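Local coordinates for sporozoite surface protein 2 (Plasmodium vivax, PDB 4HQO), which probably serves as a sporozoite surface adhesion receptor for gliding motility, displaying a von Willebrand factor A domain and a thrombospondin repeat joined by an extensible beta-ribbon, at residues Cys229-His234 with Glu252-Glu257; Thr233-Arg238 with Thr246-Ser251; Asp6-Ser11 with Ala214-Trp219. The protein carries 4 engineered substitutions. All blocks are in the same frame, centred on the assembly; numbering follows the deposited sequence.

Contact 1 (Cys229-His234 with Glu252-Glu257)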
loop_
_atom_site.group_PDB
_atom_site.type_symbol
_atom_site.label_atom_id
_atom_site.label_comp_id
_atom_site.label_asym_id
_atom_site.label_seq_id
_atom_site.Cartn_x
_atom_site.Cartn_y
_atom_site.Cartn_z
ATOM N N CYS A 229 6.106 52.997 31.133
ATOM C CA CYS A 229 6.691 53.081 32.465
ATOM C C CYS A 229 5.966 52.097 33.373
ATOM O O CYS A 229 4.779 51.820 33.178
ATOM C CB CYS A 229 6.643 54.510 33.025
ATOM S SG CYS A 229 4.999 55.128 33.487
ATOM N N GLY A 230 6.688 51.549 34.344
ATOM C CA GLY A 230 6.104 50.608 35.280
ATOM C C GLY A 230 5.934 49.225 34.686
ATOM O O GLY A 230 6.616 48.859 33.723
ATOM N N ARG A 231 5.017 48.455 35.262
ATOM C CA ARG A 231 4.820 47.069 34.862
ATOM C C ARG A 231 3.741 46.912 33.795
ATOM O O ARG A 231 2.702 47.577 33.836
ATOM C CB ARG A 231 4.493 46.203 36.079
ATOM C CG ARG A 231 5.586 46.186 37.126
ATOM C CD ARG A 231 5.284 45.179 38.224
ATOM N NE ARG A 231 6.349 45.134 39.222
ATOM C CZ ARG A 231 7.466 44.425 39.090
ATOM N NH1 ARG A 231 7.670 43.702 37.997
ATOM N NH2 ARG A 231 8.383 44.444 40.049
ATOM N N GLY A 232 4.004 46.022 32.840
ATOM C CA GLY A 232 3.074 45.747 31.761
ATOM C C GLY A 232 3.277 44.356 31.194
ATOM O O GLY A 232 3.841 43.482 31.855
ATOM N N THR A 233 2.807 44.146 29.968
ATOM C CA THR A 233 2.970 42.861 29.295
ATOM C C THR A 233 3.363 43.056 27.838
ATOM O O THR A 233 2.999 44.052 27.216
ATOM C CB THR A 233 1.666 42.014 29.323
ATOM O OG1 THR A 233 0.622 42.706 28.622
ATOM C CG2 THR A 233 1.221 41.727 30.752
ATOM N N HIS A 234 4.105 42.099 27.295
ATOM C CA HIS A 234 4.345 42.055 25.857
ATOM C C HIS A 234 4.243 40.619 25.356
ATOM O O HIS A 234 4.243 39.676 26.146
ATOM C CB HIS A 234 5.692 42.693 25.481
ATOM C CG HIS A 234 6.892 41.956 25.996
ATOM N ND1 HIS A 234 8.102 41.958 25.336
ATOM C CD2 HIS A 234 7.076 41.210 27.111
ATOM C CE1 HIS A 234 8.975 41.237 26.015
ATOM N NE2 HIS A 234 8.378 40.773 27.099
ATOM N N GLU A 252 5.488 39.074 31.068
ATOM C CA GLU A 252 5.551 40.359 31.759
ATOM C C GLU A 252 6.774 41.164 31.330
ATOM O O GLU A 252 7.754 40.606 30.842
ATOM C CB GLU A 252 5.570 40.151 33.276
ATOM C CG GLU A 252 4.329 39.461 33.824
ATOM C CD GLU A 252 4.439 39.153 35.306
ATOM O OE1 GLU A 252 3.528 38.490 35.848
ATOM O OE2 GLU A 252 5.438 39.572 35.928
ATOM N N CYS A 253 6.708 42.479 31.517
ATOM C CA CYS A 253 7.815 43.363 31.175
ATOM C C CYS A 253 7.743 44.648 31.993
ATOM O O CYS A 253 6.654 45.120 32.321
ATOM C CB CYS A 253 7.801 43.690 29.679
ATOM S SG CYS A 253 6.325 44.575 29.116
ATOM N N GLU A 254 8.902 45.214 32.316
ATOM C CA GLU A 254 8.951 46.439 33.105
ATOM C C GLU A 254 9.739 47.550 32.413
ATOM O O GLU A 254 10.802 47.308 31.837
ATOM C CB GLU A 254 9.534 46.159 34.493
ATOM C CG GLU A 254 9.644 47.393 35.375
ATOM C CD GLU A 254 9.886 47.048 36.829
ATOM O OE1 GLU A 254 10.208 45.874 37.113
ATOM O OE2 GLU A 254 9.744 47.949 37.687
ATOM N N GLU A 255 9.212 48.770 32.480
ATOM C CA GLU A 255 9.879 49.933 31.905
ATOM C C GLU A 255 10.182 50.992 32.959
ATOM O O GLU A 255 9.602 52.081 32.951
ATOM C CB GLU A 255 9.036 50.534 30.778
ATOM C CG GLU A 255 8.980 49.678 29.516
ATOM C CD GLU A 255 10.315 49.610 28.790
ATOM O OE1 GLU A 255 11.227 50.397 29.131
ATOM O OE2 GLU A 255 10.452 48.772 27.872
ATOM N N GLY A 256 11.101 50.672 33.863
ATOM C CA GLY A 256 11.443 51.575 34.944
ATOM C C GLY A 256 10.249 51.811 35.844
ATOM O O GLY A 256 9.295 51.030 35.836
ATOM N N GLU A 257 10.295 52.888 36.620
ATOM C CA GLU A 257 9.186 53.232 37.502
ATOM C C GLU A 257 8.383 54.414 36.978
ATOM O O GLU A 257 8.893 55.246 36.226
ATOM C CB GLU A 257 9.682 53.512 38.922
ATOM C CG GLU A 257 9.946 52.259 39.739
ATOM C CD GLU A 257 10.469 52.569 41.124
ATOM O OE1 GLU A 257 11.203 53.568 41.269
ATOM O OE2 GLU A 257 10.143 51.818 42.068
#
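Over one face of the R231 guanidinium sits the E254 carboxylate, whose OE1 stands 3.2 Å above the plane and is displaced toward its rim. The planes of the two groups are 49° apart, and E254 OE1 is 3.5 Å from R231 NH1. No N-H points at the oxygen, so this salt bridge rests on charge alone. Both chains are extended and cross obliquely. The H234 ring meets C253 at a slant: C253 CB comes within 3.6 Å of H234 CD2 and makes an off-centre CH-pi contact, 4.1 Å from the ring centroid. The ring is oriented by stacking on W222 and by the bond from its ND1 to T223 O, while C253 SG, held in the crowded position between backbone N and carbonyl carbon, lies against the T233 backbone and is tied to C225.

The two strands form the antiparallel hairpin of the thrombospondin type 1 repeat, with R231 and E254 on one face and C253 on the other. G232 and C253 form a hydrogen-bonded pair: G232 N reaches C253 O at 2.8 Å, nearly along the C=O axis, and C253 N reaches G232 O at 3.1 Å from above the carbonyl plane. R231-E254 and T233-E252 are the flanking non-hydrogen-bonded pairs. Further on, E255 N donates to G230 O at 2.9 Å and 171°, in the carbonyl plane. G230, at a positive phi of 77°, gives its own N to E255 O at 3.3 Å and, weakly, to G256 O. Next to it, C229 is disulfide-bonded to C258 and touched by the bound fucose and glucose.

Contact 2 (Thr233-Arg238 with Thr246-Ser251); sequences THSRSR and TTHMVS
Two backbone bonds pair H234 with S251 in the hydrogen-bonded manner: H234 N to S251 O and S251 N to H234 O are each 2.9 Å, and each donor arrives nearly along the C=O axis. The edge of the H234 ring adds a lighter approach, with S251 O in the ring plane, 3.5 Å from H234 CD2. Farther along, R236 N donates to M249 O at 3.0 Å. Between these two places S235 and V250 form a non-hydrogen-bonded pair, where S235 CB packs on V250 CG2.

The side-chain bonds also run across from one strand to the other. R236 and M249 run side by side, both extended and pointing the same way, so that R236 NE sends a weak but straight bond (169°) to M249 SD at 3.5 Å, in the guanidinium plane. On the other face of the ribbon, S237 OG and H248 ND1 share a hydrogen bond of 3.1 Å at the ring edge, in its plane; either may donate. H248 reaches it with CG anti to its backbone N (chi1 -168°), which also brings CE1 against S235 OG. T246 O is the most heavily used acceptor: R238 NE binds it at 2.7 Å in the carbonyl plane, and R238 NH2 adds a weak bond at 3.0 Å. The buried R238 is satisfied further, its N weakly by T247 O and its NH1 by D6 OD1 and G217 O.

W219 makes cation-pi contacts with R236 and R238, the tryptophan-arginine layering known from thrombospondin repeats. The first of the two strands is lined on its outer edge by the irregular segment D220 to S226, which bonds to the backbone of T233, S235 and S237, while strand 248-255 flanks it on the inner edge.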
loop_
_atom_site.group_PDB
_atom_site.type_symbol
_atom_site.label_atom_id
_atom_site.label_comp_id
_atom_site.label_asym_id
_atom_site.label_seq_id
_atom_site.Cartn_x
_atom_site.Cartn_y
_atom_site.Cartn_z
ATOM N N THR A 233 2.807 44.146 29.968
ATOM C CA THR A 233 2.970 42.861 29.295
ATOM C C THR A 233 3.363 43.056 27.838
ATOM O O THR A 233 2.999 44.052 27.216
ATOM C CB THR A 233 1.666 42.014 29.323
ATOM O OG1 THR A 233 0.622 42.706 28.622
ATOM C CG2 THR A 233 1.221 41.727 30.752
ATOM N N HIS A 234 4.105 42.099 27.295
ATOM C CA HIS A 234 4.345 42.055 25.857
ATOM C C HIS A 234 4.243 40.619 25.356
ATOM O O HIS A 234 4.243 39.676 26.146
ATOM C CB HIS A 234 5.692 42.693 25.481
ATOM C CG HIS A 234 6.892 41.956 25.996
ATOM N ND1 HIS A 234 8.102 41.958 25.336
ATOM C CD2 HIS A 234 7.076 41.210 27.111
ATOM C CE1 HIS A 234 8.975 41.237 26.015
ATOM N NE2 HIS A 234 8.378 40.773 27.099
ATOM N N SER A 235 4.148 40.451 24.042
ATOM C CA SER A 235 3.958 39.124 23.478
ATOM C C SER A 235 4.871 38.860 22.287
ATOM O O SER A 235 5.529 39.767 21.782
ATOM C CB SER A 235 2.500 38.947 23.045
ATOM O OG SER A 235 2.234 39.691 21.870
ATOM N N ARG A 236 4.909 37.607 21.847
ATOM C CA ARG A 236 5.510 37.275 20.565
ATOM C C ARG A 236 4.699 36.196 19.858
ATOM O O ARG A 236 4.135 35.306 20.498
ATOM C CB ARG A 236 6.979 36.867 20.713
ATOM C CG ARG A 236 7.245 35.700 21.640
ATOM C CD ARG A 236 8.725 35.360 21.613
ATOM N NE ARG A 236 9.054 34.179 22.405
ATOM C CZ ARG A 236 10.268 33.640 22.462
ATOM N NH1 ARG A 236 11.261 34.181 21.770
ATOM N NH2 ARG A 236 10.489 32.563 23.207
ATOM N N SER A 237 4.627 36.293 18.535
ATOM C CA SER A 237 3.821 35.371 17.744
ATOM C C SER A 237 4.660 34.628 16.712
ATOM O O SER A 237 5.848 34.906 16.542
ATOM C CB SER A 237 2.680 36.121 17.049
ATOM O OG SER A 237 1.824 36.743 17.992
ATOM N N ARG A 238 4.032 33.677 16.030
ATOM C CA ARG A 238 4.681 32.927 14.961
ATOM C C ARG A 238 3.620 32.176 14.166
ATOM O O ARG A 238 2.558 31.855 14.701
ATOM C CB ARG A 238 5.714 31.945 15.527
ATOM C CG ARG A 238 5.126 30.876 16.429
ATOM C CD ARG A 238 6.168 29.842 16.818
ATOM N NE ARG A 238 5.711 29.006 17.925
ATOM C CZ ARG A 238 6.474 28.123 18.561
ATOM N NH1 ARG A 238 7.738 27.954 18.196
ATOM N NH2 ARG A 238 5.975 27.412 19.561
ATOM N N THR A 246 2.106 25.846 19.459
ATOM C CA THR A 246 1.703 27.110 20.054
ATOM C C THR A 246 2.146 28.238 19.129
ATOM O O THR A 246 3.229 28.172 18.548
ATOM C CB THR A 246 2.362 27.289 21.435
ATOM O OG1 THR A 246 1.928 26.240 22.311
ATOM C CG2 THR A 246 2.007 28.634 22.044
ATOM N N THR A 247 1.315 29.264 18.981
ATOM C CA THR A 247 1.635 30.364 18.073
ATOM C C THR A 247 1.652 31.729 18.753
ATOM O O THR A 247 2.132 32.711 18.184
ATOM C CB THR A 247 0.659 30.408 16.892
ATOM O OG1 THR A 247 -0.681 30.527 17.383
ATOM C CG2 THR A 247 0.778 29.141 16.076
ATOM N N HIS A 248 1.118 31.796 19.966
ATOM C CA HIS A 248 1.123 33.043 20.715
ATOM C C HIS A 248 1.659 32.800 22.115
ATOM O O HIS A 248 1.546 31.700 22.654
ATOM C CB HIS A 248 -0.276 33.659 20.772
ATOM C CG HIS A 248 -0.293 35.073 21.270
ATOM N ND1 HIS A 248 0.145 36.134 20.513
ATOM C CD2 HIS A 248 -0.694 35.595 22.456
ATOM C CE1 HIS A 248 0.012 37.255 21.205
ATOM N NE2 HIS A 248 -0.496 36.951 22.386
ATOM N N MET A 249 2.241 33.839 22.697
ATOM C CA MET A 249 2.926 33.724 23.969
ATOM C C MET A 249 2.997 35.101 24.606
ATOM O O MET A 249 3.453 36.053 23.979
ATOM C CB MET A 249 4.331 33.174 23.736
ATOM C CG MET A 249 5.204 33.110 24.964
ATOM S SD MET A 249 6.849 32.500 24.550
ATOM C CE MET A 249 7.592 32.427 26.177
ATOM N N VAL A 250 2.532 35.212 25.845
ATOM C CA VAL A 250 2.519 36.492 26.540
ATOM C C VAL A 250 3.380 36.425 27.797
ATOM O O VAL A 250 3.384 35.417 28.504
ATOM C CB VAL A 250 1.077 36.927 26.900
ATOM C CG1 VAL A 250 1.070 38.298 27.568
ATOM C CG2 VAL A 250 0.206 36.946 25.654
ATOM N N SER A 251 4.119 37.496 28.064
ATOM C CA SER A 251 4.983 37.560 29.235
ATOM C C SER A 251 4.994 38.964 29.838
ATOM O O SER A 251 4.560 39.924 29.202
ATOM C CB SER A 251 6.403 37.132 28.870
ATOM O OG SER A 251 7.266 37.236 29.987
#

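Contact 3 (Asp6-Ser11 with Ala214-Trp219)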
loop_
_atom_site.group_PDB
_atom_site.type_symbol
_atom_site.label_atom_id
_atom_site.label_comp_id
_atom_site.label_asym_id
_atom_site.label_seq_id
_atom_site.Cartn_x
_atom_site.Cartn_y
_atom_site.Cartn_z
ATOM N N ASP A 6 11.924 25.762 18.236
ATOM C CA ASP A 6 11.805 24.568 19.064
ATOM C C ASP A 6 10.804 23.588 18.465
ATOM O O ASP A 6 10.389 23.737 17.317
ATOM C CB ASP A 6 11.410 24.936 20.498
ATOM C CG ASP A 6 10.110 25.717 20.567
ATOM O OD1 ASP A 6 9.746 26.362 19.561
ATOM O OD2 ASP A 6 9.454 25.691 21.630
ATOM N N GLU A 7 10.413 22.588 19.248
ATOM C CA GLU A 7 9.541 21.532 18.747
ATOM C C GLU A 7 8.426 21.169 19.725
ATOM O O GLU A 7 8.512 21.459 20.921
ATOM C CB GLU A 7 10.363 20.287 18.407
ATOM C CG GLU A 7 11.129 19.710 19.588
ATOM C CD GLU A 7 11.998 18.526 19.206
ATOM O OE1 GLU A 7 12.145 18.258 17.994
ATOM O OE2 GLU A 7 12.533 17.863 20.120
ATOM N N VAL A 8 7.381 20.533 19.202
ATOM C CA VAL A 8 6.269 20.066 20.025
ATOM C C VAL A 8 6.152 18.539 19.971
ATOM O O VAL A 8 6.375 17.919 18.927
ATOM C CB VAL A 8 4.930 20.742 19.625
ATOM C CG1 VAL A 8 4.493 20.313 18.232
ATOM C CG2 VAL A 8 3.845 20.442 20.650
ATOM N N LYS A 9 5.825 17.939 21.112
ATOM C CA LYS A 9 5.707 16.491 21.220
ATOM C C LYS A 9 4.269 16.090 21.520
ATOM O O LYS A 9 3.591 16.735 22.326
ATOM C CB LYS A 9 6.632 15.958 22.318
ATOM C CG LYS A 9 8.113 16.237 22.090
ATOM C CD LYS A 9 8.940 15.851 23.307
ATOM C CE LYS A 9 10.405 16.232 23.134
ATOM N NZ LYS A 9 11.173 16.093 24.406
ATOM N N TYR A 10 3.812 15.019 20.880
ATOM C CA TYR A 10 2.455 14.531 21.093
ATOM C C TYR A 10 2.340 13.027 20.852
ATOM O O TYR A 10 3.163 12.427 20.158
ATOM C CB TYR A 10 1.457 15.292 20.209
ATOM C CG TYR A 10 1.749 15.214 18.728
ATOM C CD1 TYR A 10 2.696 16.046 18.141
ATOM C CD2 TYR A 10 1.073 14.313 17.911
ATOM C CE1 TYR A 10 2.968 15.978 16.783
ATOM C CE2 TYR A 10 1.338 14.237 16.550
ATOM C CZ TYR A 10 2.288 15.073 15.994
ATOM O OH TYR A 10 2.558 15.010 14.647
ATOM N N SER A 11 1.307 12.427 21.432
ATOM C CA SER A 11 1.055 11.002 21.275
ATOM C C SER A 11 0.089 10.719 20.121
ATOM O O SER A 11 -0.837 11.493 19.866
ATOM C CB SER A 11 0.491 10.430 22.576
ATOM O OG SER A 11 0.132 9.070 22.420
ATOM N N ALA A 214 7.175 17.604 16.090
ATOM C CA ALA A 214 7.032 18.553 14.992
ATOM C C ALA A 214 7.755 19.860 15.304
ATOM O O ALA A 214 7.753 20.326 16.443
ATOM C CB ALA A 214 5.563 18.811 14.700
ATOM N N ASN A 215 8.379 20.442 14.284
ATOM C CA ASN A 215 9.086 21.709 14.434
ATOM C C ASN A 215 8.110 22.881 14.358
ATOM O O ASN A 215 7.406 23.047 13.362
ATOM C CB ASN A 215 10.166 21.846 13.355
ATOM C CG ASN A 215 11.278 22.804 13.751
ATOM O OD1 ASN A 215 11.123 23.622 14.659
ATOM N ND2 ASN A 215 12.409 22.706 13.063
ATOM N N CYS A 216 8.068 23.688 15.414
ATOM C CA CYS A 216 7.128 24.804 15.487
ATOM C C CYS A 216 7.649 26.074 14.817
ATOM O O CYS A 216 6.888 27.012 14.576
ATOM C CB CYS A 216 6.750 25.091 16.940
ATOM S SG CYS A 216 5.730 23.812 17.691
ATOM N N GLY A 217 8.942 26.101 14.517
ATOM C CA GLY A 217 9.547 27.255 13.878
ATOM C C GLY A 217 9.935 28.324 14.879
ATOM O O GLY A 217 9.586 28.232 16.056
ATOM N N PRO A 218 10.664 29.349 14.419
ATOM C CA PRO A 218 11.119 30.432 15.296
ATOM C C PRO A 218 9.997 31.411 15.633
ATOM O O PRO A 218 9.003 31.493 14.907
ATOM C CB PRO A 218 12.190 31.128 14.454
ATOM C CG PRO A 218 11.758 30.893 13.048
ATOM C CD PRO A 218 11.131 29.525 13.032
ATOM N N TRP A 219 10.156 32.139 16.733
ATOM C CA TRP A 219 9.203 33.177 17.102
ATOM C C TRP A 219 9.544 34.471 16.384
ATOM O O TRP A 219 10.704 34.722 16.059
ATOM C CB TRP A 219 9.234 33.439 18.610
ATOM C CG TRP A 219 8.707 32.326 19.458
ATOM C CD1 TRP A 219 9.431 31.330 20.045
ATOM C CD2 TRP A 219 7.341 32.105 19.836
ATOM N NE1 TRP A 219 8.601 30.497 20.756
ATOM C CE2 TRP A 219 7.315 30.950 20.644
ATOM C CE3 TRP A 219 6.141 32.767 19.560
ATOM C CZ2 TRP A 219 6.133 30.444 21.181
ATOM C CZ3 TRP A 219 4.969 32.262 20.096
ATOM C CH2 TRP A 219 4.975 31.113 20.898
HETATM O O HOH W 1 9.193 28.066 22.246
#
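A214 O is the best-held polar atom, gripped by one hydrogen bond: V8 N donates to it at 2.8 Å, with 164° at the hydrogen and a direction nearly along the C=O axis. The return bond, A214 N to V8 O at 3.0 Å, makes V8-A214 a hydrogen-bonded antiparallel pair; E7-N215 beside it is a non-hydrogen-bonded one. One step on, C216 N donates to D6 O at 3.0 Å in the carbonyl plane. N215 OD1 lies only 2.8 Å from that same D6 O, yet both are acceptors, a probably repulsive approach; G217 N gives N215 OD1 a weak bond at 3.3 Å.

The D6 carboxylate is held from two sides. Its OD1 forms a salt bridge with R238, and a water donates to D6 OD2 at 2.5 Å while accepting from W219 NE1 at 2.9 Å, at the indole edge and in its plane. Apolar contact comes from V8, whose CB touches C216 SG at 3.7 Å and whose CG1, in the crowded position beside both backbone neighbours, packs on A214 CB.

This is the outer end of the extensible beta-ribbon of strands 7-15 and 207-215, which the C15-C207 disulfide closes at the end toward the von Willebrand factor A domain; here C216 bonds to C245, just before strand 248-255 of the thrombospondin repeat.

Overall arrangement
From the N terminus, residues 6-11 start strand 7-15, and contact 3 closes the longest loop: the roughly 200 residues between its segments include the whole von Willebrand factor A domain. The chain returns along strand 207-215 and passes into the thrombospondin repeat, so contacts 1 and 2 follow contact 3 in series. Those two share T233 and H234 and belong to one hairpin, with contact 2 closing the shorter loop within that of contact 1; none cross. Contacts 2 and 3 have centres about 15 Å apart and meet where R238 NH1 reaches D6 and G217, tying the ribbon to the repeat. Contact 1 lies at the far end of the repeat, its centre about 29 Å from that of contact 3.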